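Local coordinates for glucokinase (Thermus thermophilus, PDB 3VOV), which phosphorylates glucose and other hexoses with ATP as a zinc-containing sugar kinase of the ROK family, at the interface of chains A and B. Residues are numbered along the deposited sequence; one frame, centred on the assembly and turned at random. Chains: chain A/B, Glucokinase.

The interface of chains A and B. Residues chain A 234, 265-270; chain B 153, 156, 159, 171-173.
With CG anti to its carbonyl carbon (chi1 -64°) and the ring turned by a chi2 of 81°, A:Trp270 lays its indole against the zinc-site region of chain B. B:Cys171 holds its sulphur SG, presumably a zinc-bound thiolate and so a better acceptor, in the crowded position between backbone N and carbonyl carbon (chi1 83°), where it accepts a hydrogen bond from the indole NE1 of A:Trp270 at 3.4 Å, almost in the ring plane. Because B:Cys171 and B:His159 are zinc ligands, the indole packs directly on the metal site, and zinc binding may steady this surface. The benzo edge meets B:His159 edge-to-face, CZ2 lying 3.4 Å from the histidine CB, while B:Glu156 CG and the B:Gln153 amide line the rim further round. Over one indole face runs A:Lys234, its chain bent at chi2 and chi4, with CE 3.5 Å above the plane. Its amine nitrogen NZ bonds the carbonyl O of A:Tyr266 at 2.7 Å, nearly along the C=O axis, and a water links NZ to B:His159 O. B:Leu173 meets the lysine tip to tip, CD1 3.5 Å from CE; its CD2 packs on A:Tyr266 CA. At the helix end, A:Lys234 O takes the backbone N of B:Glu156 at 3.0 Å, and a second water joins A:Gln268 OE1 to B:Gly172 O. Part of a two-fold interface in the deposited four-copy assembly, possibly the biological contact, the patch sets the end of helix 212-236 and the loop after helix 253-265 against the partner's 3-10 helix 157-159 and cysteine-bearing loop.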
ATOM      1  N   LYS A 234      10.791  15.599  -6.240  1.00 20.09           N
ATOM      2  CA  LYS A 234       9.762  16.643  -5.946  1.00 20.81           C
ATOM      3  C   LYS A 234      10.163  17.432  -4.732  1.00 21.27           C
ATOM      4  O   LYS A 234       9.780  18.572  -4.597  1.00 23.29           O
ATOM      5  CB  LYS A 234       8.369  16.072  -5.697  1.00 20.54           C
ATOM      6  CG  LYS A 234       7.984  14.830  -6.488  1.00 20.29           C
ATOM      7  CD  LYS A 234       8.099  15.018  -7.928  1.00 20.30           C
ATOM      8  CE  LYS A 234       7.258  13.904  -8.637  1.00 20.49           C
ATOM      9  NZ  LYS A 234       7.824  12.501  -8.478  1.00 19.84           N
ATOM     10  N   ARG A 265       8.460   6.549 -14.811  1.00 21.00           N
ATOM     11  CA  ARG A 265       6.989   6.536 -14.564  1.00 21.56           C
ATOM     12  C   ARG A 265       6.554   7.458 -13.438  1.00 20.53           C
ATOM     13  O   ARG A 265       5.469   8.026 -13.492  1.00 20.56           O
ATOM     14  CB  ARG A 265       6.494   5.115 -14.289  1.00 21.73           C
ATOM     15  CG  ARG A 265       6.411   4.287 -15.575  1.00 26.41           C
ATOM     16  CD  ARG A 265       5.672   2.934 -15.337  1.00 27.80           C
ATOM     17  NE  ARG A 265       4.217   3.112 -15.091  1.00 32.00           N
ATOM     18  CZ  ARG A 265       3.600   3.041 -13.899  1.00 30.62           C
ATOM     19  NH1 ARG A 265       4.283   2.801 -12.782  1.00 29.03           N
ATOM     20  NH2 ARG A 265       2.277   3.212 -13.826  1.00 31.65           N
ATOM     21  N   TYR A 266       7.387   7.603 -12.416  1.00 19.53           N
ATOM     22  CA  TYR A 266       7.036   8.473 -11.268  1.00 19.23           C
ATOM     23  C   TYR A 266       7.522   9.912 -11.448  1.00 19.11           C
ATOM     24  O   TYR A 266       7.464  10.759 -10.508  1.00 18.80           O
ATOM     25  CB  TYR A 266       7.438   7.846  -9.922  1.00 19.09           C
ATOM     26  CG  TYR A 266       6.411   6.819  -9.532  1.00 18.35           C
ATOM     27  CD1 TYR A 266       5.389   7.123  -8.639  1.00 21.15           C
ATOM     28  CD2 TYR A 266       6.410   5.564 -10.125  1.00 22.04           C
ATOM     29  CE1 TYR A 266       4.403   6.172  -8.326  1.00 22.72           C
ATOM     30  CE2 TYR A 266       5.437   4.623  -9.818  1.00 22.58           C
ATOM     31  CZ  TYR A 266       4.444   4.930  -8.928  1.00 24.09           C
ATOM     32  OH  TYR A 266       3.482   3.967  -8.630  1.00 22.51           O
ATOM     33  N   LEU A 267       7.984  10.194 -12.673  1.00 19.23           N
ATOM     34  CA  LEU A 267       8.197  11.594 -13.091  1.00 18.44           C
ATOM     35  C   LEU A 267       7.342  12.062 -14.314  1.00 19.67           C
ATOM     36  O   LEU A 267       7.604  13.127 -14.889  1.00 20.81           O
ATOM     37  CB  LEU A 267       9.687  11.856 -13.305  1.00 19.34           C
ATOM     38  CG  LEU A 267      10.434  11.877 -11.960  1.00 18.85           C
ATOM     39  CD1 LEU A 267      11.967  11.622 -12.139  1.00 18.65           C
ATOM     40  CD2 LEU A 267      10.148  13.243 -11.292  1.00 15.67           C
ATOM     41  N   GLN A 268       6.350  11.263 -14.712  1.00 19.69           N
ATOM     42  CA  GLN A 268       5.337  11.696 -15.687  1.00 20.51           C
ATOM     43  C   GLN A 268       4.667  12.950 -15.182  1.00 20.74           C
ATOM     44  O   GLN A 268       4.137  12.986 -14.045  1.00 19.87           O
ATOM     45  CB  GLN A 268       4.265  10.600 -15.910  1.00 21.01           C
ATOM     46  CG  GLN A 268       4.839   9.356 -16.524  1.00 22.11           C
ATOM     47  CD  GLN A 268       3.858   8.183 -16.733  1.00 27.06           C
ATOM     48  OE1 GLN A 268       2.608   8.281 -16.561  1.00 27.97           O
ATOM     49  NE2 GLN A 268       4.436   7.056 -17.139  1.00 25.60           N
ATOM     50  N   GLY A 269       4.675  13.976 -16.035  1.00 21.10           N
ATOM     51  CA  GLY A 269       4.169  15.279 -15.707  1.00 22.04           C
ATOM     52  C   GLY A 269       5.238  16.182 -15.087  1.00 23.83           C
ATOM     53  O   GLY A 269       4.921  17.311 -14.683  1.00 24.34           O
ATOM     54  N   TRP A 270       6.480  15.690 -14.972  1.00 22.80           N
ATOM     55  CA  TRP A 270       7.564  16.430 -14.302  1.00 24.13           C
ATOM     56  C   TRP A 270       8.767  16.474 -15.209  1.00 24.64           C
ATOM     57  O   TRP A 270       8.860  15.674 -16.112  1.00 23.52           O
ATOM     58  CB  TRP A 270       7.957  15.733 -12.950  1.00 23.83           C
ATOM     59  CG  TRP A 270       6.787  15.757 -11.968  1.00 25.25           C
ATOM     60  CD1 TRP A 270       5.720  14.902 -11.940  1.00 25.32           C
ATOM     61  CD2 TRP A 270       6.560  16.721 -10.937  1.00 25.47           C
ATOM     62  NE1 TRP A 270       4.840  15.274 -10.964  1.00 24.79           N
ATOM     63  CE2 TRP A 270       5.325  16.390 -10.328  1.00 25.10           C
ATOM     64  CE3 TRP A 270       7.292  17.830 -10.462  1.00 25.04           C
ATOM     65  CZ2 TRP A 270       4.793  17.118  -9.264  1.00 22.75           C
ATOM     66  CZ3 TRP A 270       6.758  18.589  -9.420  1.00 25.64           C
ATOM     67  CH2 TRP A 270       5.518  18.210  -8.808  1.00 25.86           C
TER
ATOM     68  N   GLN B 153      11.293  23.226  -9.354  1.00 25.60           N
ATOM     69  CA  GLN B 153      10.371  22.211  -8.869  1.00 25.31           C
ATOM     70  C   GLN B 153      10.627  21.883  -7.406  1.00 24.04           C
ATOM     71  O   GLN B 153       9.928  21.054  -6.814  1.00 24.77           O
ATOM     72  CB  GLN B 153      10.513  20.904  -9.660  1.00 25.80           C
ATOM     73  CG  GLN B 153      10.374  21.006 -11.191  1.00 26.15           C
ATOM     74  CD  GLN B 153      10.516  19.620 -11.864  1.00 28.91           C
ATOM     75  OE1 GLN B 153       9.630  19.189 -12.607  1.00 24.94           O
ATOM     76  NE2 GLN B 153      11.616  18.913 -11.570  1.00 28.03           N
ATOM     77  N   GLU B 156       7.968  20.869  -3.890  1.00 20.11           N
ATOM     78  CA  GLU B 156       6.651  20.484  -4.365  1.00 21.01           C
ATOM     79  C   GLU B 156       6.148  19.348  -3.440  1.00 20.25           C
ATOM     80  O   GLU B 156       6.058  18.183  -3.837  1.00 19.60           O
ATOM     81  CB  GLU B 156       6.747  20.026  -5.841  1.00 21.44           C
ATOM     82  CG  GLU B 156       6.711  21.205  -6.826  1.00 22.78           C
ATOM     83  CD  GLU B 156       5.315  21.861  -6.918  1.00 27.82           C
ATOM     84  OE1 GLU B 156       4.323  21.291  -6.419  1.00 27.45           O
ATOM     85  OE2 GLU B 156       5.198  22.981  -7.456  1.00 32.03           O
ATOM     86  N   HIS B 159       3.534  16.474  -3.795  1.00 17.86           N
ATOM     87  CA  HIS B 159       3.584  15.456  -4.817  1.00 18.84           C
ATOM     88  C   HIS B 159       4.586  14.366  -4.503  1.00 19.12           C
ATOM     89  O   HIS B 159       5.012  13.640  -5.372  1.00 19.81           O
ATOM     90  CB  HIS B 159       3.733  16.103  -6.198  1.00 19.28           C
ATOM     91  CG  HIS B 159       2.586  17.003  -6.503  1.00 19.59           C
ATOM     92  ND1 HIS B 159       1.388  16.539  -7.007  1.00 20.21           N
ATOM     93  CD2 HIS B 159       2.407  18.323  -6.257  1.00 21.21           C
ATOM     94  CE1 HIS B 159       0.535  17.547  -7.106  1.00 21.37           C
ATOM     95  NE2 HIS B 159       1.127  18.639  -6.643  1.00 19.42           N
ATOM     96  N   CYS B 171      -1.220  15.943 -10.971  1.00 20.94           N
ATOM     97  CA  CYS B 171       0.146  16.092 -11.552  1.00 20.99           C
ATOM     98  C   CYS B 171       0.534  15.049 -12.618  1.00 21.28           C
ATOM     99  O   CYS B 171       1.433  15.290 -13.416  1.00 21.49           O
ATOM    100  CB  CYS B 171       1.202  16.165 -10.456  1.00 21.28           C
ATOM    101  SG  CYS B 171       1.718  14.542  -9.857  1.00 21.16           S
ATOM    102  N   GLY B 172      -0.155  13.902 -12.645  1.00 20.47           N
ATOM    103  CA  GLY B 172       0.122  12.878 -13.620  1.00 20.25           C
ATOM    104  C   GLY B 172       0.563  11.576 -12.953  1.00 20.99           C
ATOM    105  O   GLY B 172       0.772  10.536 -13.635  1.00 21.00           O
ATOM    106  N   LEU B 173       0.719  11.637 -11.626  1.00 19.55           N
ATOM    107  CA  LEU B 173       1.081  10.462 -10.848  1.00 19.79           C
ATOM    108  C   LEU B 173      -0.106   9.873 -10.081  1.00 18.46           C
ATOM    109  O   LEU B 173      -1.260  10.112 -10.424  1.00 18.47           O
ATOM    110  CB  LEU B 173       2.243  10.787  -9.885  1.00 19.16           C
ATOM    111  CG  LEU B 173       3.470  11.452 -10.522  1.00 20.36           C
ATOM    112  CD1 LEU B 173       4.484  11.866  -9.452  1.00 19.83           C
ATOM    113  CD2 LEU B 173       4.082  10.569 -11.629  1.00 21.72           C
TER
HETATM  114  O   HOH W   1       6.497  11.701  -6.301  1.00 18.46           O
HETATM  115  O   HOH W   2       0.523  10.398 -16.311  1.00 19.96           O